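PDB 5V3S: Two-component insecticidal protein 16 kDa unit from Alcaligenes faecalis, which probably acts as the aegerolysin-family half of a binary insecticidal toxin that kills corn rootworm, by a mechanism similar to that of Cry34Ab1/Cry35Ab1. Local coordinates for residues A[19-24]-A[68-73]; A[97-102]-A[138-143]; A[31-36]-A[56-61]. All blocks are in the same frame, centred on the assembly; numbering follows the deposited sequence.

Interaction 1. Residues A[19-24]-A[68-73]. Unlike the reference sequence in segment 19-24: Met20 (reference Ile).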
# COMPACT_ATOMS: atom_id res chain seq x y z
N TRP A 19 7.94 7.30 -7.17
CA TRP A 19 7.00 6.25 -7.46
C TRP A 19 7.14 5.22 -6.35
O TRP A 19 8.17 5.14 -5.64
CB TRP A 19 7.22 5.59 -8.81
CG TRP A 19 8.55 4.88 -8.87
CD1 TRP A 19 9.77 5.45 -9.18
CD2 TRP A 19 8.81 3.49 -8.59
NE1 TRP A 19 10.76 4.50 -9.11
CE2 TRP A 19 10.20 3.29 -8.75
CE3 TRP A 19 8.02 2.41 -8.19
CZ2 TRP A 19 10.81 2.05 -8.55
CZ3 TRP A 19 8.62 1.15 -8.01
CH2 TRP A 19 9.99 0.97 -8.18
N MSE A 20 6.05 4.48 -6.16
CA MSE A 20 6.03 3.41 -5.19
C MSE A 20 5.17 2.30 -5.79
O MSE A 20 4.24 2.55 -6.56
CB MSE A 20 5.48 3.88 -3.81
CG MSE A 20 4.06 4.49 -3.75
SE MSE A 20 2.70 3.03 -3.62
CE MSE A 20 2.81 3.12 -1.66
N GLU A 21 5.45 1.06 -5.41
CA GLU A 21 4.52 -0.02 -5.67
C GLU A 21 4.48 -0.86 -4.42
O GLU A 21 5.52 -1.21 -3.91
CB GLU A 21 4.87 -0.91 -6.89
CG GLU A 21 4.68 -0.19 -8.21
CD GLU A 21 4.58 -1.06 -9.43
OE1 GLU A 21 4.59 -2.31 -9.27
OE2 GLU A 21 4.48 -0.42 -10.54
N ILE A 22 3.28 -1.12 -3.91
CA ILE A 22 3.09 -1.83 -2.65
C ILE A 22 2.31 -3.14 -2.94
O ILE A 22 1.26 -3.11 -3.52
CB ILE A 22 2.55 -0.96 -1.51
CG1 ILE A 22 2.53 -1.70 -0.22
CG2 ILE A 22 1.18 -0.45 -1.76
CD1 ILE A 22 2.58 -0.81 0.98
N THR A 23 2.86 -4.26 -2.51
CA THR A 23 2.22 -5.53 -2.80
C THR A 23 1.80 -6.06 -1.42
O THR A 23 2.64 -6.10 -0.53
CB THR A 23 3.17 -6.48 -3.57
OG1 THR A 23 3.45 -5.92 -4.82
CG2 THR A 23 2.53 -7.78 -3.78
N ILE A 24 0.52 -6.49 -1.29
CA ILE A 24 -0.03 -7.09 -0.04
C ILE A 24 -0.36 -8.53 -0.34
O ILE A 24 -1.12 -8.79 -1.31
CB ILE A 24 -1.30 -6.32 0.39
CG1 ILE A 24 -0.98 -4.84 0.50
CG2 ILE A 24 -1.90 -6.84 1.70
CD1 ILE A 24 -1.40 -4.03 -0.69
N SER A 68 -1.84 -12.20 -3.81
CA SER A 68 -1.48 -10.83 -3.47
C SER A 68 -2.24 -9.83 -4.38
O SER A 68 -2.86 -10.18 -5.40
CB SER A 68 0.01 -10.60 -3.65
OG SER A 68 0.42 -10.75 -5.03
N TYR A 69 -2.11 -8.58 -4.02
CA TYR A 69 -2.64 -7.47 -4.89
C TYR A 69 -1.67 -6.31 -4.73
O TYR A 69 -1.11 -6.17 -3.64
CB TYR A 69 -3.97 -7.07 -4.33
CG TYR A 69 -4.57 -5.84 -4.96
CD1 TYR A 69 -5.10 -5.85 -6.27
CD2 TYR A 69 -4.69 -4.65 -4.21
CE1 TYR A 69 -5.75 -4.69 -6.81
CE2 TYR A 69 -5.37 -3.52 -4.75
CZ TYR A 69 -5.84 -3.54 -6.04
OH TYR A 69 -6.44 -2.40 -6.56
N THR A 70 -1.46 -5.55 -5.82
CA THR A 70 -0.50 -4.45 -5.79
C THR A 70 -1.23 -3.17 -6.08
O THR A 70 -2.09 -3.10 -7.02
CB THR A 70 0.57 -4.72 -6.87
OG1 THR A 70 1.25 -5.95 -6.53
CG2 THR A 70 1.54 -3.60 -6.96
N ILE A 71 -0.84 -2.18 -5.31
CA ILE A 71 -1.27 -0.79 -5.47
C ILE A 71 0.00 -0.03 -5.99
O ILE A 71 1.13 -0.22 -5.50
CB ILE A 71 -1.78 -0.24 -4.15
CG1 ILE A 71 -3.09 -0.87 -3.77
CG2 ILE A 71 -1.89 1.26 -4.15
CD1 ILE A 71 -3.50 -0.71 -2.33
N ALA A 72 -0.22 0.91 -6.87
CA ALA A 72 0.93 1.66 -7.41
C ALA A 72 0.56 3.10 -7.53
O ALA A 72 -0.54 3.40 -7.92
CB ALA A 72 1.27 1.11 -8.76
N SER A 73 1.46 3.99 -7.20
CA SER A 73 1.15 5.38 -7.33
C SER A 73 2.44 6.08 -7.67
O SER A 73 3.43 5.67 -7.22
CB SER A 73 0.71 5.84 -5.97
OG SER A 73 0.40 7.19 -5.93

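Interaction 2. Residues A[97-102]-A[138-143]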
# COMPACT_ATOMS: atom_id res chain seq x y z
N PHE A 97 -4.84 -3.36 9.43
CA PHE A 97 -3.77 -2.27 9.39
C PHE A 97 -4.19 -1.04 8.62
O PHE A 97 -5.14 -1.03 7.87
CB PHE A 97 -2.38 -2.72 8.92
CG PHE A 97 -2.25 -3.04 7.42
CD1 PHE A 97 -2.17 -2.07 6.47
CD2 PHE A 97 -2.12 -4.37 6.98
CE1 PHE A 97 -1.98 -2.39 5.12
CE2 PHE A 97 -1.95 -4.68 5.67
CZ PHE A 97 -1.88 -3.68 4.71
N GLU A 98 -3.50 0.03 8.93
CA GLU A 98 -3.61 1.30 8.22
C GLU A 98 -2.21 1.57 7.72
O GLU A 98 -1.20 1.31 8.45
CB GLU A 98 -4.07 2.41 9.14
CG GLU A 98 -5.54 2.23 9.57
CD GLU A 98 -5.90 3.09 10.76
OE1 GLU A 98 -5.05 3.42 11.62
OE2 GLU A 98 -7.01 3.50 10.77
N TYR A 99 -2.11 1.94 6.43
CA TYR A 99 -0.83 2.30 5.88
C TYR A 99 -0.85 3.75 5.33
O TYR A 99 -1.89 4.20 4.85
CB TYR A 99 -0.43 1.30 4.79
CG TYR A 99 0.97 1.54 4.28
CD1 TYR A 99 2.10 1.38 5.15
CD2 TYR A 99 1.17 2.00 2.99
CE1 TYR A 99 3.39 1.63 4.66
CE2 TYR A 99 2.42 2.19 2.50
CZ TYR A 99 3.52 2.03 3.34
OH TYR A 99 4.75 2.33 2.80
N TYR A 100 0.28 4.43 5.37
CA TYR A 100 0.38 5.86 4.91
C TYR A 100 1.76 6.09 4.43
O TYR A 100 2.73 5.51 4.98
CB TYR A 100 0.02 6.86 6.07
CG TYR A 100 0.46 8.32 5.84
CD1 TYR A 100 -0.29 9.13 5.03
CD2 TYR A 100 1.67 8.84 6.36
CE1 TYR A 100 0.10 10.41 4.70
CE2 TYR A 100 2.05 10.16 6.07
CZ TYR A 100 1.22 10.94 5.24
OH TYR A 100 1.53 12.21 4.91
N TRP A 101 1.88 6.85 3.33
CA TRP A 101 3.18 7.20 2.77
C TRP A 101 3.17 8.69 2.35
O TRP A 101 2.14 9.26 2.06
CB TRP A 101 3.51 6.29 1.57
CG TRP A 101 2.60 6.48 0.41
CD1 TRP A 101 2.76 7.37 -0.61
CD2 TRP A 101 1.36 5.81 0.14
NE1 TRP A 101 1.73 7.31 -1.47
CE2 TRP A 101 0.85 6.36 -1.04
CE3 TRP A 101 0.69 4.74 0.73
CZ2 TRP A 101 -0.37 5.93 -1.59
CZ3 TRP A 101 -0.52 4.34 0.19
CH2 TRP A 101 -1.00 4.89 -0.98
N ASP A 102 4.36 9.29 2.39
CA ASP A 102 4.52 10.65 1.96
C ASP A 102 5.84 10.65 1.27
O ASP A 102 6.86 10.51 1.91
CB ASP A 102 4.43 11.61 3.15
CG ASP A 102 4.60 13.05 2.70
OD1 ASP A 102 4.27 13.35 1.54
OD2 ASP A 102 5.08 13.86 3.51
N ILE A 138 7.50 -2.01 -2.10
CA ILE A 138 7.23 -2.26 -0.68
C ILE A 138 6.34 -3.52 -0.70
O ILE A 138 5.51 -3.65 -1.59
CB ILE A 138 6.37 -1.10 -0.04
CG1 ILE A 138 7.04 0.31 -0.23
CG2 ILE A 138 6.05 -1.35 1.42
CD1 ILE A 138 6.09 1.50 -0.31
N PHE A 139 6.49 -4.35 0.32
CA PHE A 139 5.88 -5.67 0.45
C PHE A 139 5.31 -5.73 1.84
O PHE A 139 6.00 -5.51 2.80
CB PHE A 139 7.00 -6.71 0.28
CG PHE A 139 6.60 -8.17 0.34
CD1 PHE A 139 5.47 -8.67 -0.27
CD2 PHE A 139 7.50 -9.08 0.90
CE1 PHE A 139 5.19 -10.04 -0.27
CE2 PHE A 139 7.24 -10.44 0.91
CZ PHE A 139 6.10 -10.93 0.30
N ILE A 140 4.00 -6.05 1.96
CA ILE A 140 3.38 -6.36 3.27
C ILE A 140 2.76 -7.78 3.19
O ILE A 140 2.09 -8.03 2.27
CB ILE A 140 2.32 -5.33 3.66
CG1 ILE A 140 2.94 -3.91 3.64
CG2 ILE A 140 1.69 -5.70 5.02
CD1 ILE A 140 1.94 -2.84 4.02
N THR A 141 3.11 -8.62 4.12
CA THR A 141 2.53 -9.91 4.37
C THR A 141 1.59 -9.79 5.55
O THR A 141 1.82 -9.11 6.59
CB THR A 141 3.60 -11.05 4.50
OG1 THR A 141 4.56 -10.70 5.56
CG2 THR A 141 4.41 -11.23 3.16
N VAL A 142 0.48 -10.53 5.42
CA VAL A 142 -0.47 -10.56 6.42
C VAL A 142 -0.88 -12.05 6.61
O VAL A 142 -1.25 -12.67 5.68
CB VAL A 142 -1.67 -9.72 6.05
CG1 VAL A 142 -2.58 -9.73 7.23
CG2 VAL A 142 -1.28 -8.24 5.68
N VAL A 143 -0.72 -12.55 7.80
CA VAL A 143 -1.05 -13.94 8.14
C VAL A 143 -2.03 -13.89 9.27
O VAL A 143 -1.71 -13.41 10.34
CB VAL A 143 0.21 -14.76 8.57
CG1 VAL A 143 -0.22 -16.19 8.97
CG2 VAL A 143 1.21 -14.81 7.45

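Interaction 3. Residues A[31-36]-A[56-61]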
# COMPACT_ATOMS: atom_id res chain seq x y z
N PHE A 31 -9.07 -10.82 2.53
CA PHE A 31 -9.02 -9.51 3.11
C PHE A 31 -9.47 -8.51 2.05
O PHE A 31 -9.49 -8.86 0.88
CB PHE A 31 -7.53 -9.17 3.50
CG PHE A 31 -6.97 -10.04 4.59
CD1 PHE A 31 -6.55 -11.33 4.34
CD2 PHE A 31 -6.81 -9.55 5.86
CE1 PHE A 31 -5.92 -12.09 5.36
CE2 PHE A 31 -6.26 -10.30 6.89
CZ PHE A 31 -5.82 -11.60 6.63
N LYS A 32 -9.83 -7.31 2.52
CA LYS A 32 -10.47 -6.25 1.72
C LYS A 32 -9.71 -4.95 1.89
O LYS A 32 -9.52 -4.51 3.08
CB LYS A 32 -11.89 -6.05 2.16
CG LYS A 32 -12.70 -5.04 1.35
CD LYS A 32 -14.12 -4.92 1.93
CE LYS A 32 -14.16 -4.42 3.40
NZ LYS A 32 -15.54 -3.99 3.89
N VAL A 33 -9.35 -4.33 0.75
CA VAL A 33 -8.79 -2.95 0.78
C VAL A 33 -9.92 -1.93 0.93
O VAL A 33 -10.91 -1.96 0.20
CB VAL A 33 -7.91 -2.66 -0.44
CG1 VAL A 33 -7.33 -1.29 -0.30
CG2 VAL A 33 -6.82 -3.75 -0.68
N GLU A 34 -9.79 -0.95 1.84
CA GLU A 34 -10.76 0.13 1.90
C GLU A 34 -10.00 1.37 2.34
O GLU A 34 -8.84 1.32 2.79
CB GLU A 34 -11.88 -0.14 2.91
CG GLU A 34 -12.81 -1.23 2.62
CD GLU A 34 -13.74 -1.01 1.46
OE1 GLU A 34 -14.03 0.13 0.99
OE2 GLU A 34 -14.20 -2.07 0.97
N GLY A 35 -10.66 2.51 2.19
CA GLY A 35 -10.10 3.73 2.70
C GLY A 35 -8.96 4.33 1.85
O GLY A 35 -8.22 5.23 2.32
N ALA A 36 -8.74 3.83 0.63
CA ALA A 36 -7.64 4.38 -0.18
C ALA A 36 -7.88 5.86 -0.54
O ALA A 36 -8.99 6.24 -0.94
CB ALA A 36 -7.45 3.56 -1.47
N SER A 56 -11.45 4.76 -5.94
CA SER A 56 -12.64 3.93 -5.94
C SER A 56 -12.44 2.53 -6.60
O SER A 56 -13.11 1.54 -6.22
CB SER A 56 -13.85 4.70 -6.47
OG SER A 56 -13.78 4.99 -7.88
N GLN A 57 -11.55 2.45 -7.57
CA GLN A 57 -11.18 1.17 -8.20
C GLN A 57 -10.33 0.24 -7.31
O GLN A 57 -10.40 -0.98 -7.50
CB GLN A 57 -10.46 1.39 -9.50
CG GLN A 57 -11.42 2.05 -10.49
CD GLN A 57 -10.76 2.31 -11.78
OE1 GLN A 57 -10.12 3.39 -11.96
NE2 GLN A 57 -10.74 1.31 -12.66
N ILE A 58 -9.64 0.82 -6.33
CA ILE A 58 -8.93 0.07 -5.30
C ILE A 58 -9.86 -0.37 -4.16
O ILE A 58 -9.86 -1.55 -3.74
CB ILE A 58 -7.78 0.91 -4.78
CG1 ILE A 58 -6.77 1.10 -5.87
CG2 ILE A 58 -7.05 0.26 -3.62
CD1 ILE A 58 -5.80 2.21 -5.54
N ASN A 59 -10.64 0.60 -3.64
CA ASN A 59 -11.48 0.34 -2.52
C ASN A 59 -12.49 -0.76 -2.81
O ASN A 59 -13.10 -0.79 -3.90
CB ASN A 59 -12.18 1.63 -2.10
CG ASN A 59 -11.25 2.54 -1.40
OD1 ASN A 59 -10.19 2.10 -0.94
ND2 ASN A 59 -11.49 3.83 -1.51
N GLY A 60 -12.61 -1.72 -1.89
CA GLY A 60 -13.45 -2.88 -2.10
C GLY A 60 -12.82 -4.11 -2.68
O GLY A 60 -13.45 -5.23 -2.69
N THR A 61 -11.58 -3.98 -3.10
CA THR A 61 -10.80 -5.07 -3.70
C THR A 61 -10.66 -6.19 -2.65
O THR A 61 -10.17 -5.98 -1.56
CB THR A 61 -9.41 -4.59 -4.16
OG1 THR A 61 -9.60 -3.74 -5.27
CG2 THR A 61 -8.54 -5.76 -4.74

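Interaction 1. Residues A[19-24]-A[68-73]
Thr23 and Thr70 face each other in a non-hydrogen-bonded antiparallel pair, and their hydroxyls meet directly: Thr23 OG1 is hydrogen-bonded to Thr70 OG1 at 2.8 Å. In both residues OG1 sits anti to the carbonyl carbon (chi1 -65° in Thr23, -62° in Thr70), which turns the two oxygens toward each other while the side chains cross obliquely. On the same face of the sheet Glu21, opposite Ala72 in the next non-hydrogen-bonded pair, lays its CG 3.7 Å from Ala72 CB; the carboxylate is held by Glu21 OE2 accepting from the backbone N of Gly47.

The other face is mostly apolar. Ile22 and Ile71 lie side by side and point the same way, Ile22 CG2 being 3.8 Å from Ile71 CB, and Ile24 CD1 approaches Ile71 CD1 at 4.3 Å. Met20, which replaces the isoleucine of the reference sequence and is present as selenomethionine, bends at chi2 and chi3, and its SE lies 4.2 Å from Ser73 CB. Ser73 OG is turned to other partners, the hydroxyl of Thr83 and the carbonyl of Lys42.

Behind these side chains stands a regular antiparallel ladder, the strand axes 4.6 Å apart at closest approach. Three hydrogen-bonded pairs, Met20 with Ser73, Ile22 with Ile71 and Ile24 with Tyr69, each give two backbone bonds; Ile22 N to Ile71 O is 2.8 Å, with an angle of 173° at the hydrogen. Strand 19-27 is an interior strand of the mixed sheet: 68-74 borders one edge, and 136-144, running parallel, borders the other through backbone bonds of Glu21 and Thr23 with Ile138 and Ile140. The face of Ile22, Ile24 and Ile71 packs on Phe87 and Leu89 of strand 83-91 in the second sheet, a beta-sandwich core, and strand 40-44 flanks 68-74 beyond.

Interaction 2. Residues A[97-102]-A[138-143]
The Phe97 ring meets Val142 at its edge, where Val142 CG2 lies in the ring plane 3.6 Å from Phe97 CE2. Ile140 approaches the same ring obliquely and tip to tip, its CG2 3.8 Å from Phe97 CE2 and its CD1 4.0 Å from Phe97 CZ, so both branches of one isoleucine touch the far end of the ring. In Tyr99, CG is anti to the backbone N (chi1 -174°), and the phenol tip reaches Ile138: Tyr99 OH is 3.5 Å from Ile138 CD1. Ile140 CD1 lies obliquely to the Tyr99 ring, at 4.4 Å from Tyr99 CD1.

The two strands run antiparallel at 176° but 11.2 Å apart, a separation that fits facing sheets of a sandwich and excludes backbone pairing. Leu89 and Leu113 from the sheet of Phe97, and Val123 and Ile22 from the sheet of Ile140, extend this core. All five touching residues are buried. The one side-chain hydroxyl among them, Tyr99 OH, has its hydrogen bond supplied by OD2 of Asp111 on the neighbouring strand 110-115, so the contact between the two strands themselves rests on apolar, van der Waals packing.

Interaction 3. Residues A[31-36]-A[56-61]
Asn59 reaches across to the backbone of strand 31-38, its OD1 accepting from Ala36 N at 2.7 Å. The donor lies in the amide plane on a lone pair, with a C=O...N angle of 116°. Glu34 lies across Asn59 at a slant, its carboxylate plane turned only 23° from the amide plane. The Glu34 chain bends at chi2, and its OE2 comes to 3.3 Å from Gly60 CA; a long salt bridge joins that oxygen to Lys32 NZ.

The apolar branches gather on Ile58. Its CG2 touches Val33 CG1 at 3.7 Å, the two side chains meeting at an angle, and reaches Ala36 CB at 4.0 Å.

Two backbone bonds, Val33 N to Thr61 O at 3.0 Å and Gly60 N to Val33 O at 2.7 Å, tie the strand to a type II turn running from Ile58 to Thr61. Inside that turn Ile58 O accepts from both Thr61 N and Thr61 OG1, which reach it from the same face of its carbonyl plane. Gly60, with its positive phi, occupies the turn position where a side chain would jam against the preceding carbonyl oxygen.

The turn starts at Ile58, the last residue of the short, weakly bonded helix 55-58, and leads into strand 62-63, the edge strand beside 31-38. Ile58 also packs on Tyr69 and Ile71 of strand 68-74, while Val33 rests on Phe87 of strand 83-91.

How the interactions relate
Interactions 1 and 2 share the mixed sheet, their centres about 9 Å apart. Strands 19-27 and 136-144 are neighbours there, with Glu21 O 2.8 Å from Ile138 N and Thr23 O 2.8 Å from Ile140 N, both probable hydrogen bonds. Across the sandwich Ile22 CD1 packs 3.4 Å from Tyr99 CE2, joining the ladder of interaction 1 to the core of interaction 2. Interaction 3, about 13 Å centre to centre from either, is nested in the loop that interaction 1 closes. It borders the core through Tyr69 OH, 3.6 Å from Ile58 CG1, and through Val142 CG1, 3.7 Å from Phe31 CE2. All three contacts are structural parts of the aegerolysin beta-sandwich.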